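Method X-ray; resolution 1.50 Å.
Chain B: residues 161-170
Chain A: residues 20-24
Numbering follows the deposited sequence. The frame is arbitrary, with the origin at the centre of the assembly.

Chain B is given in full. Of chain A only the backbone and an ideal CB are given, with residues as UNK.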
ATOM      1  N   ARG B 161       2.068  -9.607 -28.910  1.00 22.13           N
ATOM      2  CA  ARG B 161       3.071  -8.768 -29.568  1.00 23.38           C
ATOM      3  C   ARG B 161       2.795  -7.301 -29.310  1.00 23.79           C
ATOM      4  O   ARG B 161       1.633  -6.875 -29.338  1.00 24.73           O
ATOM      5  CB  ARG B 161       3.105  -9.025 -31.079  1.00 24.29           C
ATOM      6  CG  ARG B 161       3.858 -10.284 -31.489  1.00 27.12           C
ATOM      7  CD  ARG B 161       4.144 -10.287 -32.993  1.00 28.74           C
ATOM      8  NE  ARG B 161       4.911  -9.106 -33.378  1.00 29.41           N
ATOM      9  CZ  ARG B 161       6.239  -9.032 -33.340  1.00 30.80           C
ATOM     10  NH1 ARG B 161       6.957 -10.089 -32.961  1.00 31.34           N
ATOM     11  NH2 ARG B 161       6.853  -7.910 -33.694  1.00 30.69           N
ATOM     12  N   LEU B 162       3.867  -6.547 -29.052  1.00 24.39           N
ATOM     13  CA  LEU B 162       3.819  -5.104 -28.808  1.00 24.15           C
ATOM     14  C   LEU B 162       4.568  -4.336 -29.895  1.00 24.68           C
ATOM     15  O   LEU B 162       5.571  -4.817 -30.419  1.00 25.53           O
ATOM     16  CB  LEU B 162       4.470  -4.766 -27.453  1.00 24.19           C
ATOM     17  CG  LEU B 162       3.583  -4.670 -26.216  1.00 27.30           C
ATOM     18  CD1 LEU B 162       2.393  -5.538 -26.330  1.00 28.32           C
ATOM     19  CD2 LEU B 162       4.381  -4.922 -24.935  1.00 26.92           C
ATOM     20  N   SER B 163       4.082  -3.139 -30.222  1.00 23.78           N
ATOM     21  CA  SER B 163       4.816  -2.212 -31.071  1.00 24.44           C
ATOM     22  C   SER B 163       5.915  -1.565 -30.240  1.00 23.12           C
ATOM     23  O   SER B 163       5.920  -1.679 -29.015  1.00 22.30           O
ATOM     24  CB  SER B 163       3.888  -1.107 -31.567  1.00 25.66           C
ATOM     25  OG  SER B 163       3.461  -0.313 -30.468  1.00 25.50           O
ATOM     26  N   LEU B 164       6.827  -0.861 -30.902  1.00 23.25           N
ATOM     27  CA  LEU B 164       7.899  -0.167 -30.200  1.00 22.82           C
ATOM     28  C   LEU B 164       7.344   0.842 -29.202  1.00 22.07           C
ATOM     29  O   LEU B 164       7.796   0.907 -28.061  1.00 21.33           O
ATOM     30  CB  LEU B 164       8.816   0.554 -31.182  1.00 23.46           C
ATOM     31  CG  LEU B 164       9.947   1.346 -30.520  1.00 25.01           C
ATOM     32  CD1 LEU B 164      10.776   0.459 -29.582  1.00 25.60           C
ATOM     33  CD2 LEU B 164      10.834   1.997 -31.570  1.00 26.64           C
ATOM     34  N   ASN B 165       6.372   1.641 -29.629  1.00 22.85           N
ATOM     35  CA  ASN B 165       5.759   2.601 -28.709  1.00 24.31           C
ATOM     36  C   ASN B 165       5.118   1.935 -27.489  1.00 21.88           C
ATOM     37  O   ASN B 165       5.226   2.441 -26.369  1.00 20.30           O
ATOM     38  CB  ASN B 165       4.745   3.487 -29.435  1.00 28.45           C
ATOM     39  CG  ASN B 165       5.413   4.509 -30.344  1.00 32.76           C
ATOM     40  OD1 ASN B 165       6.626   4.737 -30.263  1.00 34.40           O
ATOM     41  ND2 ASN B 165       4.623   5.131 -31.214  1.00 34.30           N
ATOM     42  N   GLU B 166       4.448   0.804 -27.704  1.00 20.20           N
ATOM     43  CA  GLU B 166       3.846   0.057 -26.603  1.00 19.27           C
ATOM     44  C   GLU B 166       4.920  -0.501 -25.673  1.00 18.12           C
ATOM     45  O   GLU B 166       4.755  -0.509 -24.454  1.00 17.84           O
ATOM     46  CB  GLU B 166       2.935  -1.066 -27.140  1.00 19.73           C
ATOM     47  CG  GLU B 166       1.603  -0.538 -27.676  1.00 21.21           C
ATOM     48  CD  GLU B 166       0.838  -1.553 -28.503  1.00 23.78           C
ATOM     49  OE1 GLU B 166       1.456  -2.541 -28.936  1.00 24.06           O
ATOM     50  OE2 GLU B 166      -0.377  -1.349 -28.732  1.00 25.84           O
ATOM     51  N   LEU B 167       6.020  -0.969 -26.248  1.00 18.89           N
ATOM     52  CA  LEU B 167       7.106  -1.514 -25.448  1.00 19.36           C
ATOM     53  C   LEU B 167       7.759  -0.418 -24.600  1.00 19.07           C
ATOM     54  O   LEU B 167       8.079  -0.634 -23.427  1.00 18.30           O
ATOM     55  CB  LEU B 167       8.140  -2.199 -26.338  1.00 21.23           C
ATOM     56  CG  LEU B 167       9.286  -2.950 -25.657  1.00 22.65           C
ATOM     57  CD1 LEU B 167       8.777  -4.025 -24.711  1.00 23.13           C
ATOM     58  CD2 LEU B 167      10.172  -3.563 -26.726  1.00 23.32           C
ATOM     59  N   GLU B 168       7.935   0.763 -25.183  1.00 19.30           N
ATOM     60  CA  GLU B 168       8.472   1.894 -24.429  1.00 18.92           C
ATOM     61  C   GLU B 168       7.527   2.290 -23.285  1.00 17.97           C
ATOM     62  O   GLU B 168       7.967   2.569 -22.163  1.00 17.78           O
ATOM     63  CB  GLU B 168       8.768   3.075 -25.370  1.00 21.54           C
ATOM     64  CG  GLU B 168       9.910   2.808 -26.351  1.00 25.64           C
ATOM     65  CD  GLU B 168       9.988   3.828 -27.477  1.00 29.76           C
ATOM     66  OE1 GLU B 168       8.982   4.528 -27.736  1.00 31.68           O
ATOM     67  OE2 GLU B 168      11.056   3.918 -28.115  1.00 30.98           O
ATOM     68  N   PHE B 169       6.230   2.301 -23.563  1.00 16.68           N
ATOM     69  CA  PHE B 169       5.230   2.597 -22.528  1.00 15.55           C
ATOM     70  C   PHE B 169       5.352   1.592 -21.388  1.00 14.48           C
ATOM     71  O   PHE B 169       5.363   1.954 -20.204  1.00 14.02           O
ATOM     72  CB  PHE B 169       3.822   2.553 -23.134  1.00 17.27           C
ATOM     73  CG  PHE B 169       2.718   2.916 -22.171  1.00 17.35           C
ATOM     74  CD1 PHE B 169       2.264   1.993 -21.245  1.00 17.42           C
ATOM     75  CD2 PHE B 169       2.099   4.168 -22.226  1.00 17.24           C
ATOM     76  CE1 PHE B 169       1.239   2.313 -20.366  1.00 17.25           C
ATOM     77  CE2 PHE B 169       1.072   4.492 -21.345  1.00 18.10           C
ATOM     78  CZ  PHE B 169       0.643   3.556 -20.411  1.00 18.46           C
ATOM     79  N   LEU B 170       5.447   0.319 -21.752  1.00 13.90           N
ATOM     80  CA  LEU B 170       5.547  -0.758 -20.767  1.00 14.19           C
ATOM     81  C   LEU B 170       6.705  -0.495 -19.810  1.00 14.42           C
ATOM     82  O   LEU B 170       6.518  -0.419 -18.592  1.00 13.94           O
ATOM     83  CB  LEU B 170       5.738  -2.097 -21.492  1.00 13.83           C
ATOM     84  CG  LEU B 170       5.765  -3.405 -20.694  1.00 15.73           C
ATOM     85  CD1 LEU B 170       5.678  -4.589 -21.677  1.00 15.33           C
ATOM     86  CD2 LEU B 170       6.992  -3.542 -19.795  1.00 17.85           C
TER
ATOM     87  N   UNK A  20      -6.176   4.210 -15.141  1.00 12.19           N
ATOM     88  CA  UNK A  20      -5.020   4.740 -15.841  1.00 12.57           C
ATOM     89  C   UNK A  20      -5.211   4.478 -17.333  1.00 13.50           C
ATOM     90  O   UNK A  20      -5.652   3.392 -17.734  1.00 15.20           O
ATOM     91  CB  UNK A  20      -3.722   4.114 -15.326  1.00 12.57           C
ATOM     92  N   UNK A  21      -4.915   5.480 -18.154  1.00 15.06           N
ATOM     93  CA  UNK A  21      -5.036   5.307 -19.595  1.00 17.48           C
ATOM     94  C   UNK A  21      -3.917   4.400 -20.093  1.00 15.59           C
ATOM     95  O   UNK A  21      -2.750   4.674 -19.860  1.00 16.25           O
ATOM     96  CB  UNK A  21      -4.999   6.658 -20.313  1.00 17.48           C
ATOM     97  N   UNK A  22      -4.268   3.300 -20.753  1.00 14.76           N
ATOM     98  CA  UNK A  22      -3.260   2.413 -21.323  1.00 14.84           C
ATOM     99  C   UNK A  22      -3.910   1.495 -22.347  1.00 14.60           C
ATOM    100  O   UNK A  22      -5.134   1.501 -22.505  1.00 16.52           O
ATOM    101  CB  UNK A  22      -2.568   1.597 -20.230  1.00 14.84           C
ATOM    102  N   UNK A  23      -3.088   0.700 -23.026  1.00 14.53           N
ATOM    103  CA  UNK A  23      -3.595  -0.270 -23.992  1.00 15.59           C
ATOM    104  C   UNK A  23      -3.890  -1.627 -23.360  1.00 15.25           C
ATOM    105  O   UNK A  23      -4.200  -2.593 -24.064  1.00 16.58           O
ATOM    106  CB  UNK A  23      -2.589  -0.442 -25.132  1.00 15.59           C
ATOM    107  N   UNK A  24      -3.806  -1.718 -22.037  1.00 14.14           N
ATOM    108  CA  UNK A  24      -4.251  -2.946 -21.374  1.00 13.48           C
ATOM    109  C   UNK A  24      -5.772  -3.070 -21.552  1.00 13.55           C
ATOM    110  O   UNK A  24      -6.501  -2.142 -21.240  1.00 14.79           O
ATOM    111  CB  UNK A  24      -3.869  -2.943 -19.892  1.00 13.48           C
TER

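Chain B offers the first turns of a helix, with Ser163(B) as its N-cap. Ser163(B) OG accepts from Glu166(B) N at 3.1 Å, and Ser163(B) N donates to Glu166(B) OE1 at 3.0 Å. This ties the carboxylate of Glu166(B) back to the start of the helix. Leu162(B), Glu166(B) and Phe169(B) supply the surface that chain A meets.

Position 20 is extended, with phi/psi of -138/136. Its CA-to-CB bond points toward chain B, but no atom of chain B lies within 5.5 Å of the ideal CB. Many side chains would fit, beta-branched ones among them. The residue is Val20(A), chi1 p. It makes no close contact with chain B.

Position 21 points its CB sideways, again with nothing of chain B within 5.5 Å. The space gives little reason to choose, and a polar or charged chain would do. The residue is Glu21(A), extended with chi1 and chi2 both t. Its contact comes from the backbone: Glu21(A) O lies 3.6 Å from Phe169(B) CZ.

Position 22 also points sideways, but here the ideal CB is 3.8 Å from Phe169(B) CZ. A small side chain suits the place, such as alanine, serine or cysteine; a larger one could fit if it turned off the ring. The residue is Ser22(A). Its CB packs against the Phe169(B) ring, while its OG accepts from the backbone N of position 24 at 3.0 Å. The hydroxyl thus serves its own chain and makes no hydrogen bond to chain B.

Position 23 has phi/psi of -90/7 and points toward chain B. The ideal CB is 4.3 Å from Glu166(B) OE2. Beyond it lie the aliphatic part of Glu166(B), the methyl CD1 of Leu162(B) and the ring of Phe169(B). A broad aromatic ring can touch all three; a long aliphatic chain could pack on Glu166(B) but would hardly meet both of the others well. A basic one could instead seek the carboxylate. The residue is Phe23(A), with chi1 p and chi2 94°. Glu166(B) CG sits over one face of its ring, 3.6 Å from the centroid and 8° off the normal, a CH-pi contact. The edge of Phe23(A) turns toward the face of Phe169(B) in an offset edge-to-face pair. The centroids are 5.4 Å apart, the planes at 65°, and Phe169(B) CD1 is 3.6 Å from Phe23(A) CE2. Leu162(B) CD1 is 4.3 Å from Phe23(A) CE1.

Position 24 is out of reach of chain B, which sets no preference here. The residue is His24(A). Its ND1 is hydrogen-bonded elsewhere in the structure.

Chain A (20-24) VESFH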
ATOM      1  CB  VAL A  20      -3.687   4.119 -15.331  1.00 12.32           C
ATOM      2  CG1 VAL A  20      -3.676   2.577 -15.464  1.00 12.99           C
ATOM      3  CG2 VAL A  20      -2.490   4.766 -16.034  1.00 14.50           C
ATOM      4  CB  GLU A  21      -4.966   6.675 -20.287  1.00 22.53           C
ATOM      5  CG  GLU A  21      -5.000   6.606 -21.802  1.00 29.56           C
ATOM      6  CD  GLU A  21      -4.737   7.958 -22.480  1.00 35.38           C
ATOM      7  OE1 GLU A  21      -4.249   7.949 -23.630  1.00 37.99           O
ATOM      8  OE2 GLU A  21      -5.003   9.023 -21.875  1.00 37.72           O
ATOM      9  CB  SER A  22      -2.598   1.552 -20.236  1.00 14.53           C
ATOM     10  OG  SER A  22      -3.367   0.391 -19.951  1.00 14.27           O
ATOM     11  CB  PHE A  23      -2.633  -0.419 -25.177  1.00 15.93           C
ATOM     12  CG  PHE A  23      -1.206  -0.663 -24.772  1.00 15.91           C
ATOM     13  CD1 PHE A  23      -0.712  -1.959 -24.670  1.00 16.72           C
ATOM     14  CD2 PHE A  23      -0.363   0.403 -24.472  1.00 17.07           C
ATOM     15  CE1 PHE A  23       0.598  -2.188 -24.278  1.00 16.83           C
ATOM     16  CE2 PHE A  23       0.952   0.187 -24.087  1.00 17.14           C
ATOM     17  CZ  PHE A  23       1.437  -1.114 -23.983  1.00 17.23           C
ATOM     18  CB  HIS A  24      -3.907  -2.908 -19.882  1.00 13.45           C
ATOM     19  CG  HIS A  24      -4.043  -4.235 -19.200  1.00 12.84           C
ATOM     20  ND1 HIS A  24      -5.248  -4.891 -19.078  1.00 12.85           N
ATOM     21  CD2 HIS A  24      -3.126  -5.018 -18.584  1.00 13.78           C
ATOM     22  CE1 HIS A  24      -5.065  -6.031 -18.433  1.00 13.19           C
ATOM     23  NE2 HIS A  24      -3.786  -6.129 -18.120  1.00 13.33           N
TER
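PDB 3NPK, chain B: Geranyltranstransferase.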